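Local atomic coordinates of chorismate synthase (Aquifex aeolicus, PDB entry 1Q1L), a protein that probably catalyses, with reduced FMN as cofactor, the elimination of phosphate from 5-enolpyruvylshikimate-3-phosphate to give chorismate, the last step of the shikimate pathway. Residues I29-L35 and V151-F155; G229-A235 and I317-M323. The contacts are given in a common frame with arbitrary orientation. Residues are numbered along the deposited sequence.

Contact 1: I29-L35 and V151-F155; sequences IPANLPL and VCKKF
In the beta-alpha-beta sandwich of chorismate synthase, the irregular connection 29-35, between strand 21-27 and helix 37-48, packs against one side of helix 142-157 through residues 151-155. The nearest CA pairs are Leu33-Phe155 at 7.0 Å and Leu35-Lys154 at 7.3 Å. Extended phi/psi values prevail along the loop, but Asn32, with left-handed angles (79/20), turns the chain, and Ile29 before it and Leu35 after it both meet Val151. Ile29 (m, m) brings CG1 to 4.0 Å from Val151 CG1, and Leu35 (t, p) brings CD2 to 4.0 Å from the same methyl. Leu33, also t, p, points toward the helix and sets CD2 4.1 Å from Phe155 CB. With chi1 t, the Phe155 ring reaches Pro30, CE1 to CD 3.7 Å, and outside the two segments it stacks edge-to-face with Phe159. Beside the exposed Pro34, Lys154 folds through t, p, t, m; its ammonium forms a salt bridge with Glu39 and also donates a hydrogen bond from NZ to Pro34 O at 2.7 Å.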
loop_
_atom_site.group_PDB
_atom_site.type_symbol
_atom_site.label_atom_id
_atom_site.label_comp_id
_atom_site.label_asym_id
_atom_site.label_seq_id
_atom_site.Cartn_x
_atom_site.Cartn_y
_atom_site.Cartn_z
ATOM N N ILE A 29 13.686 -8.061 5.028
ATOM C CA ILE A 29 14.721 -8.257 6.048
ATOM C C ILE A 29 16.064 -8.043 5.360
ATOM O O ILE A 29 16.322 -8.621 4.313
ATOM C CB ILE A 29 14.678 -9.672 6.653
ATOM C CG1 ILE A 29 13.323 -9.905 7.332
ATOM C CG2 ILE A 29 15.791 -9.824 7.688
ATOM C CD1 ILE A 29 13.126 -9.107 8.607
ATOM N N PRO A 30 16.934 -7.200 5.936
ATOM C CA PRO A 30 18.239 -6.948 5.311
ATOM C C PRO A 30 19.081 -8.192 5.093
ATOM O O PRO A 30 18.866 -9.231 5.728
ATOM C CB PRO A 30 18.904 -5.971 6.273
ATOM C CG PRO A 30 17.725 -5.255 6.895
ATOM C CD PRO A 30 16.771 -6.388 7.153
ATOM N N ALA A 31 20.046 -8.064 4.187
ATOM C CA ALA A 31 20.967 -9.145 3.860
ATOM C C ALA A 31 22.035 -9.276 4.938
ATOM O O ALA A 31 22.353 -8.308 5.630
ATOM C CB ALA A 31 21.643 -8.864 2.514
ATOM N N ASN A 32 22.583 -10.482 5.063
ATOM C CA ASN A 32 23.651 -10.784 6.006
ATOM C C ASN A 32 23.204 -10.998 7.447
ATOM O O ASN A 32 24.005 -10.887 8.374
ATOM C CB ASN A 32 24.736 -9.697 5.938
ATOM C CG ASN A 32 25.399 -9.617 4.563
ATOM O OD1 ASN A 32 26.091 -8.647 4.248
ATOM N ND2 ASN A 32 25.190 -10.641 3.742
ATOM N N LEU A 33 21.924 -11.303 7.630
ATOM C CA LEU A 33 21.384 -11.585 8.956
ATOM C C LEU A 33 21.458 -13.095 9.165
ATOM O O LEU A 33 20.885 -13.861 8.391
ATOM C CB LEU A 33 19.916 -11.165 9.056
ATOM C CG LEU A 33 19.213 -11.636 10.342
ATOM C CD1 LEU A 33 19.713 -10.800 11.519
ATOM C CD2 LEU A 33 17.694 -11.512 10.206
ATOM N N PRO A 34 22.175 -13.548 10.203
ATOM C CA PRO A 34 22.250 -14.997 10.427
ATOM C C PRO A 34 20.840 -15.516 10.707
ATOM O O PRO A 34 20.143 -14.968 11.558
ATOM C CB PRO A 34 23.148 -15.112 11.654
ATOM C CG PRO A 34 24.023 -13.884 11.555
ATOM C CD PRO A 34 23.046 -12.817 11.138
ATOM N N LEU A 35 20.417 -16.558 9.997
ATOM C CA LEU A 35 19.080 -17.120 10.194
ATOM C C LEU A 35 19.082 -18.629 9.964
ATOM O O LEU A 35 19.629 -19.109 8.974
ATOM C CB LEU A 35 18.079 -16.462 9.234
ATOM C CG LEU A 35 16.605 -16.889 9.328
ATOM C CD1 LEU A 35 16.023 -16.472 10.678
ATOM C CD2 LEU A 35 15.808 -16.242 8.206
ATOM N N VAL A 151 11.511 -14.673 12.400
ATOM C CA VAL A 151 12.558 -14.021 11.617
ATOM C C VAL A 151 12.729 -12.584 12.104
ATOM O O VAL A 151 13.846 -12.097 12.273
ATOM C CB VAL A 151 12.202 -14.019 10.098
ATOM C CG1 VAL A 151 13.305 -13.342 9.298
ATOM C CG2 VAL A 151 12.013 -15.451 9.614
ATOM N N CYS A 152 11.612 -11.909 12.340
ATOM C CA CYS A 152 11.658 -10.530 12.803
ATOM C C CYS A 152 12.307 -10.427 14.177
ATOM O O CYS A 152 13.025 -9.468 14.458
ATOM C CB CYS A 152 10.250 -9.945 12.816
ATOM S SG CYS A 152 9.540 -9.878 11.155
ATOM N N LYS A 153 12.066 -11.418 15.031
ATOM C CA LYS A 153 12.682 -11.419 16.357
ATOM C C LYS A 153 14.195 -11.531 16.210
ATOM O O LYS A 153 14.943 -10.828 16.884
ATOM C CB LYS A 153 12.191 -12.595 17.198
ATOM C CG LYS A 153 10.797 -12.458 17.771
ATOM C CD LYS A 153 10.538 -13.588 18.762
ATOM C CE LYS A 153 9.158 -13.496 19.383
ATOM N NZ LYS A 153 8.925 -14.611 20.344
ATOM N N LYS A 154 14.652 -12.429 15.342
ATOM C CA LYS A 154 16.090 -12.587 15.140
ATOM C C LYS A 154 16.670 -11.248 14.702
ATOM O O LYS A 154 17.708 -10.806 15.199
ATOM C CB LYS A 154 16.378 -13.654 14.080
ATOM C CG LYS A 154 17.867 -13.938 13.900
ATOM C CD LYS A 154 18.516 -14.309 15.240
ATOM C CE LYS A 154 20.037 -14.395 15.131
ATOM N NZ LYS A 154 20.473 -15.463 14.189
ATOM N N PHE A 155 15.987 -10.596 13.770
ATOM C CA PHE A 155 16.425 -9.292 13.281
ATOM C C PHE A 155 16.544 -8.280 14.433
ATOM O O PHE A 155 17.556 -7.591 14.569
ATOM C CB PHE A 155 15.434 -8.768 12.232
ATOM C CG PHE A 155 15.683 -7.342 11.826
ATOM C CD1 PHE A 155 16.819 -6.995 11.097
ATOM C CD2 PHE A 155 14.798 -6.337 12.212
ATOM C CE1 PHE A 155 17.071 -5.664 10.761
ATOM C CE2 PHE A 155 15.039 -5.007 11.881
ATOM C CZ PHE A 155 16.179 -4.667 11.155
#

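Contact 2: G229-A235 and I317-M323; sequences GVFEVFA and IVVRVAM
Strands 229-235 and 317-323 run antiparallel, their axes 4.7 Å apart at 160°, as central neighbours in the antiparallel sheet that also contains strands 162-170 and 266-271. Hydrogen-bonded pairs start at Gly229-Met323 and recur at Phe231-Val321, Val233-Val319 and Ala235-Ile317. In each, both N-H groups donate to the partner's carbonyl, giving eight bonds. Met323 N lies 2.8 Å from Gly229 O. Ala235 N lies 3.0 Å from Ile317 O. Val230, Glu232 and Phe234 turn their backbone polar groups to strand 162-170, bonding to residues such as Phe166 and Gly164. Phe231 (chi1 p) lays its ring face against Val321, CB 3.8 Å from the centroid, a CH-pi contact on the face covered by helix 356-379. On the opposite face Arg320 (chi1 m) forms a salt bridge with Glu232, NE to OE2 2.8 Å and NH2 to the same OE2 3.2 Å. Lys181 shares OE2, Tyr183 bonds OE1, and Glu270 takes Arg320 NH1. The Met323 side chain lies about 4 Å from those of Ala265 and Ile326, predicted to bind FMN, so this end probably borders the cofactor site. Charge is thus compensated across three strands, while the helix-covered face is apolar.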
loop_
_atom_site.group_PDB
_atom_site.type_symbol
_atom_site.label_atom_id
_atom_site.label_comp_id
_atom_site.label_asym_id
_atom_site.label_seq_id
_atom_site.Cartn_x
_atom_site.Cartn_y
_atom_site.Cartn_z
ATOM N N GLY A 229 -8.735 -15.687 28.278
ATOM C CA GLY A 229 -7.578 -15.290 29.054
ATOM C C GLY A 229 -6.985 -13.960 28.644
ATOM O O GLY A 229 -7.369 -13.367 27.633
ATOM N N VAL A 230 -6.038 -13.490 29.443
ATOM C CA VAL A 230 -5.373 -12.231 29.174
ATOM C C VAL A 230 -3.878 -12.412 29.331
ATOM O O VAL A 230 -3.418 -13.088 30.256
ATOM C CB VAL A 230 -5.843 -11.136 30.152
ATOM C CG1 VAL A 230 -5.055 -9.863 29.919
ATOM C CG2 VAL A 230 -7.335 -10.886 29.979
ATOM N N PHE A 231 -3.112 -11.834 28.416
ATOM C CA PHE A 231 -1.664 -11.908 28.520
ATOM C C PHE A 231 -1.050 -10.554 28.221
ATOM O O PHE A 231 -1.703 -9.671 27.666
ATOM C CB PHE A 231 -1.079 -12.968 27.584
ATOM C CG PHE A 231 -1.421 -12.761 26.143
ATOM C CD1 PHE A 231 -2.585 -13.299 25.608
ATOM C CD2 PHE A 231 -0.573 -12.037 25.311
ATOM C CE1 PHE A 231 -2.899 -13.121 24.259
ATOM C CE2 PHE A 231 -0.884 -11.855 23.960
ATOM C CZ PHE A 231 -2.045 -12.399 23.437
ATOM N N GLU A 232 0.202 -10.381 28.621
ATOM C CA GLU A 232 0.896 -9.134 28.379
ATOM C C GLU A 232 2.120 -9.451 27.537
ATOM O O GLU A 232 2.819 -10.439 27.777
ATOM C CB GLU A 232 1.287 -8.471 29.711
ATOM C CG GLU A 232 0.097 -8.342 30.671
ATOM C CD GLU A 232 0.413 -7.616 31.969
ATOM O OE1 GLU A 232 1.547 -7.746 32.476
ATOM O OE2 GLU A 232 -0.493 -6.929 32.493
ATOM N N VAL A 233 2.350 -8.630 26.523
ATOM C CA VAL A 233 3.489 -8.812 25.638
ATOM C C VAL A 233 4.341 -7.576 25.794
ATOM O O VAL A 233 3.815 -6.470 25.876
ATOM C CB VAL A 233 3.049 -8.910 24.155
ATOM C CG1 VAL A 233 4.238 -9.309 23.283
ATOM C CG2 VAL A 233 1.928 -9.901 24.017
ATOM N N PHE A 234 5.653 -7.749 25.835
ATOM C CA PHE A 234 6.532 -6.606 25.987
ATOM C C PHE A 234 7.723 -6.705 25.054
ATOM O O PHE A 234 8.048 -7.783 24.544
ATOM C CB PHE A 234 7.031 -6.516 27.434
ATOM C CG PHE A 234 7.939 -7.648 27.829
ATOM C CD1 PHE A 234 9.296 -7.598 27.542
ATOM C CD2 PHE A 234 7.428 -8.785 28.444
ATOM C CE1 PHE A 234 10.133 -8.671 27.860
ATOM C CE2 PHE A 234 8.251 -9.852 28.762
ATOM C CZ PHE A 234 9.609 -9.795 28.470
ATOM N N ALA A 235 8.362 -5.563 24.834
ATOM C CA ALA A 235 9.559 -5.472 24.012
ATOM C C ALA A 235 10.489 -4.554 24.786
ATOM O O ALA A 235 10.082 -3.467 25.207
ATOM C CB ALA A 235 9.234 -4.875 22.646
ATOM N N ILE A 317 7.972 -1.462 25.802
ATOM C CA ILE A 317 6.679 -1.445 25.126
ATOM C C ILE A 317 5.869 -2.512 25.845
ATOM O O ILE A 317 6.317 -3.653 25.984
ATOM C CB ILE A 317 6.786 -1.845 23.641
ATOM C CG1 ILE A 317 7.756 -0.914 22.915
ATOM C CG2 ILE A 317 5.405 -1.822 23.006
ATOM C CD1 ILE A 317 7.400 0.555 23.014
ATOM N N VAL A 318 4.688 -2.150 26.319
ATOM C CA VAL A 318 3.866 -3.112 27.039
ATOM C C VAL A 318 2.459 -3.102 26.503
ATOM O O VAL A 318 1.796 -2.065 26.482
ATOM C CB VAL A 318 3.839 -2.806 28.543
ATOM C CG1 VAL A 318 2.918 -3.797 29.267
ATOM C CG2 VAL A 318 5.244 -2.879 29.103
ATOM N N VAL A 319 2.006 -4.278 26.084
ATOM C CA VAL A 319 0.682 -4.433 25.508
ATOM C C VAL A 319 -0.114 -5.503 26.240
ATOM O O VAL A 319 0.392 -6.594 26.488
ATOM C CB VAL A 319 0.798 -4.838 24.018
ATOM C CG1 VAL A 319 -0.538 -4.744 23.346
ATOM C CG2 VAL A 319 1.830 -3.963 23.331
ATOM N N ARG A 320 -1.365 -5.195 26.563
ATOM C CA ARG A 320 -2.234 -6.140 27.268
ATOM C C ARG A 320 -3.264 -6.629 26.254
ATOM O O ARG A 320 -3.896 -5.829 25.567
ATOM C CB ARG A 320 -2.907 -5.443 28.456
ATOM C CG ARG A 320 -1.961 -4.530 29.237
ATOM C CD ARG A 320 -2.513 -4.183 30.618
ATOM N NE ARG A 320 -2.590 -5.360 31.474
ATOM C CZ ARG A 320 -3.721 -5.966 31.822
ATOM N NH1 ARG A 320 -4.891 -5.508 31.394
ATOM N NH2 ARG A 320 -3.680 -7.048 32.588
ATOM N N VAL A 321 -3.432 -7.944 26.170
ATOM C CA VAL A 321 -4.319 -8.542 25.185
ATOM C C VAL A 321 -5.348 -9.497 25.772
ATOM O O VAL A 321 -5.011 -10.392 26.549
ATOM C CB VAL A 321 -3.470 -9.290 24.128
ATOM C CG1 VAL A 321 -4.332 -9.737 22.968
ATOM C CG2 VAL A 321 -2.333 -8.383 23.652
ATOM N N ALA A 322 -6.604 -9.316 25.368
ATOM C CA ALA A 322 -7.703 -10.141 25.865
ATOM C C ALA A 322 -8.218 -11.130 24.826
ATOM O O ALA A 322 -8.591 -10.746 23.709
ATOM C CB ALA A 322 -8.839 -9.240 26.338
HETATM N N MSE A 323 -8.237 -12.406 25.196
HETATM C CA MSE A 323 -8.718 -13.458 24.306
HETATM C C MSE A 323 -10.029 -14.033 24.838
HETATM O O MSE A 323 -10.093 -14.481 25.980
HETATM C CB MSE A 323 -7.685 -14.580 24.204
HETATM C CG MSE A 323 -8.075 -15.657 23.217
HETATM SE SE MSE A 323 -7.013 -17.239 23.407
HETATM C CE MSE A 323 -8.141 -18.140 24.707
#

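In the fold
From the N terminus, the chain leaves strand 21-27 through loop 29-35 and comes back on helix 142-157, where contact 1 closes a loop with 115 intervening residues. Contact 2 opens later, at strand 229-235, and closes at 317-323 after 81 more, so the two loops follow in series and neither nest nor cross. Their centres lie 25 Å apart and their nearest atoms about 8 Å, without touching. Helix 356-379 relates them: Leu376 meets Pro30 and Phe155, whereas Leu367 and Leu371 pack on Val233 and Ala235. Contact 1 thus belongs to the side of the 10-14/21-27/80-85/64-68 sheet, contact 2 to the other sheet, with helices between, consistent with the beta-alpha-beta sandwich.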